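Local coordinates for phosphotriesterase homology protein (Escherichia coli, PDB 1BF6), which uses two zinc ions to hydrolyse phosphorylated glyceryl acetates, and also acts on aromatic acetates and propionates, at residues G184-K189 / A203-D208; V237-D242 / V280-N285. All coordinates share one frame; numbering follows the deposited sequence.

Interaction 1: residues G184-K189 / A203-D208. With ZN (zinc ion), chain D; SO4 (sulfate ion), chain E.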
loop_
_atom_site.group_PDB
_atom_site.type_symbol
_atom_site.label_atom_id
_atom_site.label_comp_id
_atom_site.label_asym_id
_atom_site.label_seq_id
_atom_site.Cartn_x
_atom_site.Cartn_y
_atom_site.Cartn_z
ATOM N N GLY A 184 -6.072 -2.388 -1.666
ATOM C CA GLY A 184 -4.981 -2.216 -2.616
ATOM C C GLY A 184 -5.171 -2.874 -3.966
ATOM O O GLY A 184 -5.893 -3.865 -4.099
ATOM N N HIS A 185 -4.518 -2.302 -4.982
ATOM C CA HIS A 185 -4.558 -2.803 -6.357
ATOM C C HIS A 185 -5.923 -2.951 -6.996
ATOM O O HIS A 185 -6.231 -3.994 -7.570
ATOM C CB HIS A 185 -3.830 -4.145 -6.464
ATOM C CG HIS A 185 -2.593 -4.221 -5.644
ATOM N ND1 HIS A 185 -1.715 -3.178 -5.464
ATOM C CD2 HIS A 185 -2.125 -5.235 -4.878
ATOM C CE1 HIS A 185 -0.790 -3.571 -4.612
ATOM N NE2 HIS A 185 -1.023 -4.809 -4.252
ATOM N N CYS A 186 -6.751 -1.913 -6.928
ATOM C CA CYS A 186 -8.071 -1.989 -7.548
ATOM C C CYS A 186 -8.008 -1.596 -9.019
ATOM O O CYS A 186 -9.010 -1.679 -9.729
ATOM C CB CYS A 186 -9.054 -1.053 -6.840
ATOM S SG CYS A 186 -9.378 -1.458 -5.114
ATOM N N ASP A 187 -6.808 -1.236 -9.470
ATOM C CA ASP A 187 -6.585 -0.754 -10.835
ATOM C C ASP A 187 -5.767 -1.658 -11.783
ATOM O O ASP A 187 -4.895 -1.176 -12.504
ATOM C CB ASP A 187 -5.939 0.641 -10.752
ATOM C CG ASP A 187 -4.547 0.612 -10.117
ATOM O OD1 ASP A 187 -4.227 -0.353 -9.377
ATOM O OD2 ASP A 187 -3.750 1.556 -10.347
ATOM N N LEU A 188 -6.063 -2.955 -11.801
ATOM C CA LEU A 188 -5.359 -3.883 -12.694
ATOM C C LEU A 188 -6.276 -4.478 -13.770
ATOM O O LEU A 188 -5.874 -5.341 -14.548
ATOM C CB LEU A 188 -4.645 -4.975 -11.888
ATOM C CG LEU A 188 -3.380 -4.487 -11.181
ATOM C CD1 LEU A 188 -2.896 -5.486 -10.133
ATOM C CD2 LEU A 188 -2.309 -4.219 -12.215
ATOM N N LYS A 189 -7.501 -3.964 -13.837
ATOM C CA LYS A 189 -8.501 -4.390 -14.814
ATOM C C LYS A 189 -9.687 -3.427 -14.724
ATOM O O LYS A 189 -9.724 -2.575 -13.827
ATOM C CB LYS A 189 -8.980 -5.818 -14.518
ATOM C CG LYS A 189 -9.789 -5.943 -13.242
ATOM C CD LYS A 189 -10.428 -7.299 -13.131
ATOM C CE LYS A 189 -11.079 -7.474 -11.778
ATOM N NZ LYS A 189 -11.625 -8.842 -11.638
ATOM N N ALA A 203 -15.353 1.749 2.470
ATOM C CA ALA A 203 -13.916 1.548 2.405
ATOM C C ALA A 203 -13.230 2.524 1.428
ATOM O O ALA A 203 -13.912 3.221 0.658
ATOM C CB ALA A 203 -13.621 0.096 1.996
ATOM N N TYR A 204 -11.907 2.655 1.563
ATOM C CA TYR A 204 -11.105 3.473 0.640
ATOM C C TYR A 204 -10.551 2.489 -0.396
ATOM O O TYR A 204 -10.403 1.286 -0.112
ATOM C CB TYR A 204 -9.936 4.149 1.337
ATOM C CG TYR A 204 -10.303 5.376 2.136
ATOM C CD1 TYR A 204 -10.963 5.263 3.357
ATOM C CD2 TYR A 204 -9.942 6.655 1.691
ATOM C CE1 TYR A 204 -11.254 6.386 4.124
ATOM C CE2 TYR A 204 -10.224 7.794 2.450
ATOM C CZ TYR A 204 -10.884 7.649 3.671
ATOM O OH TYR A 204 -11.169 8.755 4.442
ATOM N N VAL A 205 -10.314 2.980 -1.609
ATOM C CA VAL A 205 -9.775 2.163 -2.697
ATOM C C VAL A 205 -8.482 2.795 -3.222
ATOM O O VAL A 205 -8.283 4.013 -3.127
ATOM C CB VAL A 205 -10.786 1.983 -3.858
ATOM C CG1 VAL A 205 -11.982 1.141 -3.397
ATOM C CG2 VAL A 205 -11.253 3.356 -4.390
ATOM N N GLN A 206 -7.592 1.956 -3.748
ATOM C CA GLN A 206 -6.324 2.439 -4.265
ATOM C C GLN A 206 -6.005 2.087 -5.711
ATOM O O GLN A 206 -6.270 0.979 -6.172
ATOM C CB GLN A 206 -5.182 1.959 -3.384
ATOM C CG GLN A 206 -5.170 2.614 -2.036
ATOM C CD GLN A 206 -4.160 2.023 -1.095
ATOM O OE1 GLN A 206 -3.340 1.157 -1.466
ATOM N NE2 GLN A 206 -4.219 2.469 0.149
ATOM N N PHE A 207 -5.536 3.102 -6.439
ATOM C CA PHE A 207 -5.079 2.958 -7.815
ATOM C C PHE A 207 -3.583 3.089 -7.538
ATOM O O PHE A 207 -3.008 4.188 -7.595
ATOM C CB PHE A 207 -5.587 4.110 -8.706
ATOM C CG PHE A 207 -7.041 3.978 -9.124
ATOM C CD1 PHE A 207 -8.060 3.839 -8.172
ATOM C CD2 PHE A 207 -7.396 4.001 -10.475
ATOM C CE1 PHE A 207 -9.405 3.721 -8.565
ATOM C CE2 PHE A 207 -8.733 3.885 -10.875
ATOM C CZ PHE A 207 -9.743 3.743 -9.916
ATOM N N ASP A 208 -2.975 1.970 -7.144
ATOM C CA ASP A 208 -1.557 1.935 -6.764
ATOM C C ASP A 208 -0.603 1.156 -7.673
ATOM O O ASP A 208 0.520 0.848 -7.257
ATOM C CB ASP A 208 -1.405 1.410 -5.326
ATOM C CG ASP A 208 -2.144 0.098 -5.098
ATOM O OD1 ASP A 208 -2.327 -0.674 -6.060
ATOM O OD2 ASP A 208 -2.580 -0.144 -3.948
HETATM ZN ZN ZN D . 0.494 -5.947 -3.181
HETATM S S SO4 E . -13.482 -10.418 -8.750
HETATM O O1 SO4 E . -13.258 -11.395 -9.812
HETATM O O2 SO4 E . -13.089 -11.021 -7.401
HETATM O O3 SO4 E . -12.636 -9.128 -8.936
HETATM O O4 SO4 E . -14.950 -9.992 -8.773
#

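Interaction 2: residues V237-D242 / V280-N285. With ZN (zinc ion), chain C.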
loop_
_atom_site.group_PDB
_atom_site.type_symbol
_atom_site.label_atom_id
_atom_site.label_comp_id
_atom_site.label_asym_id
_atom_site.label_seq_id
_atom_site.Cartn_x
_atom_site.Cartn_y
_atom_site.Cartn_z
ATOM N N VAL A 237 -10.503 7.745 -2.753
ATOM C CA VAL A 237 -9.449 7.229 -3.629
ATOM C C VAL A 237 -8.048 7.708 -3.262
ATOM O O VAL A 237 -7.834 8.899 -3.000
ATOM C CB VAL A 237 -9.717 7.625 -5.114
ATOM C CG1 VAL A 237 -8.613 7.090 -6.024
ATOM C CG2 VAL A 237 -11.046 7.101 -5.569
ATOM N N MET A 238 -7.109 6.764 -3.191
ATOM C CA MET A 238 -5.714 7.079 -2.924
ATOM C C MET A 238 -4.858 6.488 -4.059
ATOM O O MET A 238 -5.314 5.589 -4.784
ATOM C CB MET A 238 -5.282 6.638 -1.530
ATOM C CG MET A 238 -6.013 7.437 -0.442
ATOM S SD MET A 238 -5.356 7.262 1.211
ATOM C CE MET A 238 -5.883 5.592 1.594
ATOM N N LEU A 239 -3.642 7.013 -4.220
ATOM C CA LEU A 239 -2.764 6.628 -5.332
ATOM C C LEU A 239 -1.349 6.227 -4.959
ATOM O O LEU A 239 -0.820 6.658 -3.935
ATOM C CB LEU A 239 -2.655 7.820 -6.309
ATOM C CG LEU A 239 -3.931 8.551 -6.761
ATOM C CD1 LEU A 239 -3.545 9.804 -7.557
ATOM C CD2 LEU A 239 -4.813 7.659 -7.593
ATOM N N SER A 240 -0.727 5.434 -5.843
ATOM C CA SER A 240 0.658 4.994 -5.678
ATOM C C SER A 240 1.197 4.239 -6.912
ATOM O O SER A 240 0.471 4.027 -7.886
ATOM C CB SER A 240 0.827 4.142 -4.408
ATOM O OG SER A 240 1.794 4.727 -3.543
ATOM N N MET A 241 2.469 3.848 -6.841
ATOM C CA MET A 241 3.170 3.128 -7.917
ATOM C C MET A 241 3.439 1.649 -7.577
ATOM O O MET A 241 3.637 0.810 -8.470
ATOM C CB MET A 241 4.535 3.790 -8.168
ATOM C CG MET A 241 4.502 5.287 -8.475
ATOM S SD MET A 241 3.658 5.601 -9.990
ATOM C CE MET A 241 4.810 4.866 -11.143
ATOM N N ASP A 242 3.475 1.343 -6.279
ATOM C CA ASP A 242 3.789 -0.004 -5.794
ATOM C C ASP A 242 5.127 -0.491 -6.389
ATOM O O ASP A 242 5.177 -1.566 -7.014
ATOM C CB ASP A 242 2.672 -1.001 -6.123
ATOM C CG ASP A 242 2.887 -2.361 -5.468
ATOM O OD1 ASP A 242 3.681 -2.445 -4.504
ATOM O OD2 ASP A 242 2.284 -3.333 -5.935
ATOM N N VAL A 280 -6.924 16.171 -3.312
ATOM C CA VAL A 280 -7.838 15.402 -2.470
ATOM C C VAL A 280 -7.261 13.979 -2.340
ATOM O O VAL A 280 -7.127 13.448 -1.229
ATOM C CB VAL A 280 -9.260 15.341 -3.071
ATOM C CG1 VAL A 280 -10.091 14.261 -2.387
ATOM C CG2 VAL A 280 -9.951 16.680 -2.896
ATOM N N MET A 281 -6.860 13.398 -3.473
ATOM C CA MET A 281 -6.313 12.042 -3.469
ATOM C C MET A 281 -4.917 11.937 -2.869
ATOM O O MET A 281 -4.659 11.040 -2.061
ATOM C CB MET A 281 -6.329 11.448 -4.882
ATOM C CG MET A 281 -7.713 11.398 -5.533
ATOM S SD MET A 281 -7.674 10.765 -7.230
ATOM C CE MET A 281 -7.160 12.227 -8.141
ATOM N N LEU A 282 -4.030 12.874 -3.211
ATOM C CA LEU A 282 -2.651 12.844 -2.723
ATOM C C LEU A 282 -2.337 13.428 -1.351
ATOM O O LEU A 282 -1.353 13.033 -0.728
ATOM C CB LEU A 282 -1.700 13.471 -3.755
ATOM C CG LEU A 282 -1.472 12.724 -5.072
ATOM C CD1 LEU A 282 -0.494 13.535 -5.944
ATOM C CD2 LEU A 282 -0.905 11.326 -4.793
ATOM N N ARG A 283 -3.134 14.391 -0.890
ATOM C CA ARG A 283 -2.870 15.007 0.403
ATOM C C ARG A 283 -3.999 14.853 1.418
ATOM O O ARG A 283 -3.767 14.372 2.527
ATOM C CB ARG A 283 -2.523 16.499 0.239
ATOM C CG ARG A 283 -2.209 17.232 1.552
ATOM C CD ARG A 283 -2.375 18.749 1.417
ATOM N NE ARG A 283 -1.475 19.280 0.397
ATOM C CZ ARG A 283 -1.820 20.116 -0.585
ATOM N NH1 ARG A 283 -3.070 20.563 -0.706
ATOM N NH2 ARG A 283 -0.911 20.459 -1.492
ATOM N N GLU A 284 -5.213 15.254 1.043
ATOM C CA GLU A 284 -6.342 15.197 1.967
ATOM C C GLU A 284 -6.661 13.793 2.458
ATOM O O GLU A 284 -6.609 13.522 3.663
ATOM C CB GLU A 284 -7.584 15.827 1.351
ATOM C CG GLU A 284 -7.421 17.304 1.027
ATOM C CD GLU A 284 -8.750 17.999 0.738
ATOM O OE1 GLU A 284 -9.820 17.450 1.106
ATOM O OE2 GLU A 284 -8.720 19.105 0.152
ATOM N N ASN A 285 -6.953 12.902 1.523
ATOM C CA ASN A 285 -7.287 11.519 1.859
ATOM C C ASN A 285 -6.277 10.821 2.776
ATOM O O ASN A 285 -6.660 10.292 3.813
ATOM C CB ASN A 285 -7.554 10.685 0.589
ATOM C CG ASN A 285 -8.850 11.066 -0.099
ATOM O OD1 ASN A 285 -9.616 11.891 0.399
ATOM N ND2 ASN A 285 -9.102 10.465 -1.248
HETATM ZN ZN ZN C . 3.108 -3.915 -2.674
HETATM O O HOH W 1 -2.658 8.948 -2.211
#

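Interaction 1: residues G184-K189 / A203-D208
Residues 184-189, the loop leaving strand 181-183, run at 75° to the end of strand 204-207, with Gly184 opposite Gln206 and Asp187 opposite Phe207. One main-chain bond crosses between them: Cys186 N gives its hydrogen to Gln206 O (3.0 Å), almost along the C=O axis. His185 adopts a left-handed backbone conformation, and its N-H and ring both reach the same carboxylate. Asp208 OD2 receives His185 N through its syn lone pair (3.1 Å), and Asp208 OD1 takes His185 ND1 at 2.6 Å. The ND1 hydrogen arrives from above the carboxylate plane, which is turned 62° from the ring. Gly184 CA lies 3.4 Å from Asp208 OD2; a side chain here would come close to that oxygen, so glycine probably suits the position. Cys186 SG, small and apolar, rests on Val205 CB. Asp187 is held by Thr209 and Arg221, which would temper the nearness of Asp187 OD1 to Asp208 OD1 (3.8 Å). With ND1 donating, His185 NE2 is left to bind ZN at 2.2 Å, a site completed by Glu124 and His157; together with the zinc bond, second-shell Asp208 helps set the ring's rotation and probably makes it a stronger zinc donor.

Interaction 2: residues V237-D242 / V280-N285
The flat group of this contact is the carboxamide of Asn285, which meets the strand through its nitrogen while its CB packs beside Met238. Asn285 ND2 donates to Val237 O at 2.7 Å, with the acceptor lying in the amide plane. Seen from the carbonyl, the donor is 38° above the peptide plane and so not on a lone pair. The same nitrogen also bonds Leu234 O, so one amide serves two backbone carbonyls, a task that suits asparagine with its short, two-hydrogen NH2. Met281 CA approaches Val237 O too, in a CA-H...O contact of 3.5 Å. An alanine in place of Asn285 would remove both ND2 bonds and is likely to leave Val237 O, which is buried, poorly satisfied.

Apolar side chains, two of them methionines, pack around this polar centre. Met281 bends at chi3 (-81°) and runs alongside Val237, with Met281 SD 4.0 Å from Val237 CG1, while Met238 CG lies 3.7 Å from Asn285 CB. Leu239 CD1 meets Leu282 CD2 at 4.1 Å, the two side chains crossing at about a right angle. A water accepts from Leu239 N and probably donates to Met281 O, bridging strand and helix.

Beyond the strand, Asp242 OD1 binds zinc with His11, His13 and Glu124. The helix, which has a wider pi-type turn at 280-284, crosses strand 237-239 at -103°; the strand is flanked by strand 204-207 and by strand 7-12, and helix 259-270 packs on Leu239 and Leu282.

From the N terminus, the chain passes strand 181-183 and the loop 184-189, turns through helix 192-200 and returns as strand 204-207, so interaction 1 closes a beta-alpha-beta unit. It then runs through helix 218-230 into strand 237-239; helix 259-270 follows, and interaction 2 closes a longer loop when helix 275-289 packs back on the strand. The two contacts are therefore in series, neither nesting nor crossing. Their strands are parallel neighbours, with probable hydrogen bonds from Met238 N to Val205 O and from Phe207 N to Met238 O. Leu239 pairs in turn with Ala10, joining the last strand to the first of the TIM barrel. His185 and Asp242, ligands of different zincs, pack together beyond the ends of their strands, at the metal site.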